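Local coordinates for uncharacterized protein (Parabacteroides merdae ATCC 43184, PDB 4OPW) that is of unknown function but is probably a cell-surface adhesin, built as a parallel beta-helix related to the head domain of auto-transporter adhesins, at residues K92-A97 / A114-L119; S136-M141 / N156-I161. All blocks are in the same frame, centred on the assembly; numbering follows the deposited sequence. Where two conformers were deposited one is given.

Overall arrangement
Interactions 1 and 2 are two samples of one repeating corner in a parallel beta-helix, met in series along the chain, with centres about 9 Å apart. Strands 90-94, 109-114, 130-136 and 150-156 are successive neighbours on one face of the solenoid; after each, the chain bends, and the corners lead into strands 98-101, 119-122, 139-147 and 159-163 in turn. Interaction 1 joins the first two corners and interaction 2 the next two. The second segment of interaction 1 also touches the first segment of interaction 2: N115 ND2 probably bonds to S136 OG, and N117 N to G137 O. Corner is thereby stacked on corner along the rod.

Interaction 1: residues K92-A97 / A114-L119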
loop_
_atom_site.group_PDB
_atom_site.type_symbol
_atom_site.label_atom_id
_atom_site.label_comp_id
_atom_site.label_asym_id
_atom_site.label_seq_id
_atom_site.Cartn_x
_atom_site.Cartn_y
_atom_site.Cartn_z
ATOM N N LYS A 92 2.149 6.958 2.301
ATOM C CA LYS A 92 0.854 7.147 2.950
ATOM C C LYS A 92 -0.104 7.618 1.848
ATOM O O LYS A 92 0.077 8.724 1.332
ATOM C CB LYS A 92 0.951 8.141 4.135
ATOM C CG LYS A 92 2.016 7.777 5.160
ATOM C CD LYS A 92 1.883 8.544 6.450
ATOM C CE LYS A 92 2.678 7.860 7.537
ATOM N NZ LYS A 92 3.407 8.825 8.388
ATOM N N ALA A 93 -1.052 6.772 1.446
ATOM C CA ALA A 93 -1.988 7.093 0.387
ATOM C C ALA A 93 -3.418 7.028 0.919
ATOM O O ALA A 93 -3.769 6.112 1.668
ATOM C CB ALA A 93 -1.800 6.121 -0.774
ATOM N N SER A 94 -4.239 8.026 0.542
ATOM C CA SER A 94 -5.636 8.156 0.982
ATOM C C SER A 94 -6.496 8.736 -0.128
ATOM O O SER A 94 -5.962 9.268 -1.106
ATOM C CB SER A 94 -5.706 9.100 2.183
ATOM O OG SER A 94 -4.940 8.612 3.267
ATOM N N GLY A 95 -7.805 8.630 0.037
ATOM C CA GLY A 95 -8.785 9.296 -0.810
ATOM C C GLY A 95 -8.926 8.833 -2.238
ATOM O O GLY A 95 -9.128 9.656 -3.138
ATOM N N ASN A 96 -8.898 7.507 -2.445
ATOM C CA ASN A 96 -9.138 6.879 -3.728
ATOM C C ASN A 96 -8.040 7.219 -4.761
ATOM O O ASN A 96 -8.294 7.281 -5.964
ATOM C CB ASN A 96 -10.566 7.203 -4.255
ATOM C CG ASN A 96 -11.252 6.021 -4.900
ATOM O OD1 ASN A 96 -10.611 5.109 -5.444
ATOM N ND2 ASN A 96 -12.583 6.021 -4.878
ATOM N N ALA A 97 -6.806 7.390 -4.270
ATOM C CA ALA A 97 -5.625 7.563 -5.098
ATOM C C ALA A 97 -5.184 6.217 -5.705
ATOM O O ALA A 97 -5.603 5.157 -5.218
ATOM C CB ALA A 97 -4.484 8.102 -4.222
ATOM N N ALA A 114 -2.374 2.419 3.361
ATOM C CA ALA A 114 -3.334 2.668 2.297
ATOM C C ALA A 114 -4.703 2.797 2.933
ATOM O O ALA A 114 -5.169 1.873 3.619
ATOM C CB ALA A 114 -3.287 1.526 1.269
ATOM N N ASN A 115 -5.305 3.979 2.776
ATOM C CA ASN A 115 -6.591 4.268 3.395
ATOM C C ASN A 115 -7.637 4.686 2.393
ATOM O O ASN A 115 -7.337 4.879 1.211
ATOM C CB ASN A 115 -6.402 5.395 4.421
ATOM C CG ASN A 115 -5.299 5.149 5.426
ATOM O OD1 ASN A 115 -4.343 5.935 5.546
ATOM N ND2 ASN A 115 -5.381 4.034 6.126
ATOM N N SER A 116 -8.882 4.830 2.886
ATOM C CA SER A 116 -10.036 5.362 2.180
ATOM C C SER A 116 -9.999 5.110 0.656
ATOM O O SER A 116 -9.756 6.031 -0.141
ATOM C CB SER A 116 -10.180 6.856 2.474
ATOM O OG SER A 116 -8.942 7.553 2.386
ATOM N N ASN A 117 -10.222 3.837 0.267
ATOM C CA ASN A 117 -10.426 3.351 -1.106
ATOM C C ASN A 117 -9.251 3.456 -2.074
ATOM O O ASN A 117 -9.438 3.202 -3.277
ATOM C CB ASN A 117 -11.626 4.079 -1.755
ATOM C CG ASN A 117 -12.861 3.980 -0.914
ATOM O OD1 ASN A 117 -13.561 2.969 -0.959
ATOM N ND2 ASN A 117 -13.075 4.973 -0.080
ATOM N N CYS A 118 -8.041 3.726 -1.571
ATOM C CA CYS A 118 -6.855 3.788 -2.418
ATOM C C CYS A 118 -6.552 2.439 -3.061
ATOM O O CYS A 118 -7.064 1.401 -2.622
ATOM C CB CYS A 118 -5.659 4.257 -1.607
ATOM S SG CYS A 118 -5.582 6.038 -1.419
ATOM N N LEU A 119 -5.743 2.473 -4.127
ATOM C CA LEU A 119 -5.208 1.275 -4.760
ATOM C C LEU A 119 -3.700 1.439 -4.795
ATOM O O LEU A 119 -3.206 2.415 -5.342
ATOM C CB LEU A 119 -5.791 1.034 -6.173
ATOM C CG LEU A 119 -5.166 -0.129 -6.985
ATOM C CD1 LEU A 119 -5.383 -1.506 -6.299
ATOM C CD2 LEU A 119 -5.734 -0.178 -8.394
#
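A114 ends strand 109-114 and lies in parallel register with A93 of strand 90-94, while its methyl faces A139 and M141 of the next coil. The bridge is continued by N115, whose N gives a nearly straight bond (163°) to A93 O at 2.9 Å, almost along the C=O axis. The side chain of N115, with CG anti to its own carbonyl carbon, passes beside the S94 hydroxyl, but its amide nitrogen ND2 is spent on S136 OG. N115 also opens a type I' turn, closed by C118 N bonding to N115 O at 3.1 Å. At S116 the hydroxyl sits in the crowded position between N and carbonyl carbon (chi1 45°), which turns OG back to receive G95 N at 2.8 Å. The carbonyl of the same residue takes the next amide, N96 N to S116 O at 2.9 Å, more bent at 137°. N117 follows at the exposed tip of the turn, where its CB packs against the flat end of the N96 side chain. C118 turns inward. Its SG touches two methyls, 3.8 Å from A93 CB and 3.7 Å from A97 CB, the two set about at right angles around the sulfur, and in this one of its two conformers SG lies 3.1 Å from S94 N. L119 then resumes the strand pattern, with L119 N bonded to A97 O at 2.9 Å. The corner thus illustrates how neighbouring coils of a beta-helix stay paired while the chain changes direction: a serine hydroxyl stands in for a backbone carbonyl as acceptor, so that S116 satisfies the amides of both G95 and N96, the first through its hydroxyl and the second through its own C=O, while the thiol of C118 lies on the buried side against A93 and A97.

Interaction 2: residues S136-M141 / N156-I161; sequences SGSANM and NGSGTI
Two successive corners of the parallel beta-helix stack here, each leading into a new strand, 139-141 beside 159-161, whose axes run 4.8 Å apart and nearly parallel. Backbone bonds carry the strand part: T160 N reaches A139 O at 3.1 Å in the plane of that carbonyl, and M141 N reaches T160 O at 2.9 Å from somewhat above its plane. At the corner itself, S136 to A139 form a type I' turn, and S138 N lies over S158 O at 3.1 Å, well above the carbonyl plane instead of on a lone pair. G159, at phi 130°, brings its CA to 3.1 Å from A139 O, a spot where a CB would collide with that oxygen.

The apolar pair across the segments is M141 with I161, on the buried face that also bears A139, whose methyl packs on A114. The selenomethionine M141 extends anti to its backbone N and then bends at its end, meeting I112, V120, L133 and V135 inside the coil, while its CB brushes I161 CG1.

Hydroxyl and amide pairs lie elsewhere. S138 OG and S158 OG meet tip to tip at 2.7 Å, and either could be the donor. A water bonded to G137 N makes only a weak bond to N156 O. On the face bearing N140 and T160, N140 CG stands anti to its carbonyl carbon, and the side chain crosses that of T160 obliquely. T160 OG1 donates to an in-plane lone pair of N140 OD1 at 2.6 Å, and accepts a hydrogen bond from a water at 2.7 Å, which also donates to M141 O.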
loop_
_atom_site.group_PDB
_atom_site.type_symbol
_atom_site.label_atom_id
_atom_site.label_comp_id
_atom_site.label_asym_id
_atom_site.label_seq_id
_atom_site.Cartn_x
_atom_site.Cartn_y
_atom_site.Cartn_z
ATOM N N SER A 136 -6.863 0.163 5.332
ATOM C CA SER A 136 -8.124 0.471 6.014
ATOM C C SER A 136 -9.053 1.175 5.030
ATOM O O SER A 136 -8.627 1.479 3.913
ATOM C CB SER A 136 -7.887 1.315 7.266
ATOM O OG SER A 136 -7.558 2.654 6.947
ATOM N N GLY A 137 -10.315 1.363 5.421
ATOM C CA GLY A 137 -11.309 2.085 4.621
ATOM C C GLY A 137 -11.488 1.571 3.215
ATOM O O GLY A 137 -11.621 2.360 2.279
ATOM N N SER A 138 -11.507 0.229 3.057
ATOM C CA SER A 138 -11.739 -0.477 1.794
ATOM C C SER A 138 -10.672 -0.196 0.746
ATOM O O SER A 138 -10.930 -0.407 -0.449
ATOM C CB SER A 138 -13.131 -0.181 1.223
ATOM O OG SER A 138 -14.154 -0.482 2.156
ATOM N N ALA A 139 -9.459 0.209 1.182
ATOM C CA ALA A 139 -8.339 0.343 0.267
ATOM C C ALA A 139 -7.869 -1.062 -0.168
ATOM O O ALA A 139 -8.247 -2.072 0.442
ATOM C CB ALA A 139 -7.190 1.132 0.922
ATOM N N ASN A 140 -7.112 -1.134 -1.269
ATOM C CA ASN A 140 -6.631 -2.406 -1.802
ATOM C C ASN A 140 -5.167 -2.312 -2.131
ATOM O O ASN A 140 -4.697 -1.289 -2.642
ATOM C CB ASN A 140 -7.430 -2.789 -3.052
ATOM C CG ASN A 140 -8.887 -3.049 -2.769
ATOM O OD1 ASN A 140 -9.250 -4.057 -2.160
ATOM N ND2 ASN A 140 -9.752 -2.122 -3.128
HETATM N N MSE A 141 -4.439 -3.391 -1.875
HETATM C CA MSE A 141 -3.032 -3.404 -2.202
HETATM C C MSE A 141 -2.666 -4.672 -2.956
HETATM O O MSE A 141 -3.165 -5.751 -2.630
HETATM C CB MSE A 141 -2.186 -3.277 -0.942
HETATM C CG MSE A 141 -0.770 -2.880 -1.239
HETATM SE SE MSE A 141 0.076 -2.756 0.500
HETATM C CE MSE A 141 -0.728 -1.512 1.279
ATOM N N ASN A 156 -7.750 -3.096 8.762
ATOM C CA ASN A 156 -8.693 -2.609 9.768
ATOM C C ASN A 156 -9.937 -2.063 9.098
ATOM O O ASN A 156 -9.829 -1.291 8.145
ATOM C CB ASN A 156 -8.064 -1.536 10.649
ATOM C CG ASN A 156 -7.278 -2.123 11.761
ATOM O OD1 ASN A 156 -7.828 -2.484 12.801
ATOM N ND2 ASN A 156 -5.983 -2.264 11.550
ATOM N N GLY A 157 -11.103 -2.524 9.549
ATOM C CA GLY A 157 -12.396 -2.103 9.008
ATOM C C GLY A 157 -12.799 -2.880 7.774
ATOM O O GLY A 157 -13.780 -3.623 7.789
ATOM N N SER A 158 -12.022 -2.730 6.694
ATOM C CA SER A 158 -12.260 -3.404 5.415
ATOM C C SER A 158 -11.111 -3.121 4.484
ATOM O O SER A 158 -10.395 -2.140 4.664
ATOM C CB SER A 158 -13.567 -2.912 4.778
ATOM O OG SER A 158 -13.492 -1.500 4.588
ATOM N N GLY A 159 -11.027 -3.922 3.443
ATOM C CA GLY A 159 -10.002 -3.771 2.421
ATOM C C GLY A 159 -9.295 -5.073 2.127
ATOM O O GLY A 159 -9.603 -6.100 2.742
ATOM N N THR A 160 -8.376 -5.056 1.141
ATOM C CA THR A 160 -7.698 -6.293 0.748
ATOM C C THR A 160 -6.195 -6.080 0.561
ATOM O O THR A 160 -5.749 -4.990 0.168
ATOM C CB THR A 160 -8.300 -6.931 -0.534
ATOM O OG1 THR A 160 -7.889 -6.192 -1.676
ATOM C CG2 THR A 160 -9.817 -7.088 -0.507
ATOM N N ILE A 161 -5.423 -7.142 0.814
ATOM C CA ILE A 161 -3.976 -7.171 0.588
ATOM C C ILE A 161 -3.693 -8.454 -0.187
ATOM O O ILE A 161 -3.942 -9.547 0.321
ATOM C CB ILE A 161 -3.113 -7.034 1.873
ATOM C CG1 ILE A 161 -3.387 -5.659 2.581
ATOM C CG2 ILE A 161 -1.612 -7.169 1.508
ATOM C CD1 ILE A 161 -2.741 -5.449 3.980
HETATM O O HOH W 1 -11.719 1.416 7.891
HETATM O O HOH W 2 -5.889 -6.463 -3.445
#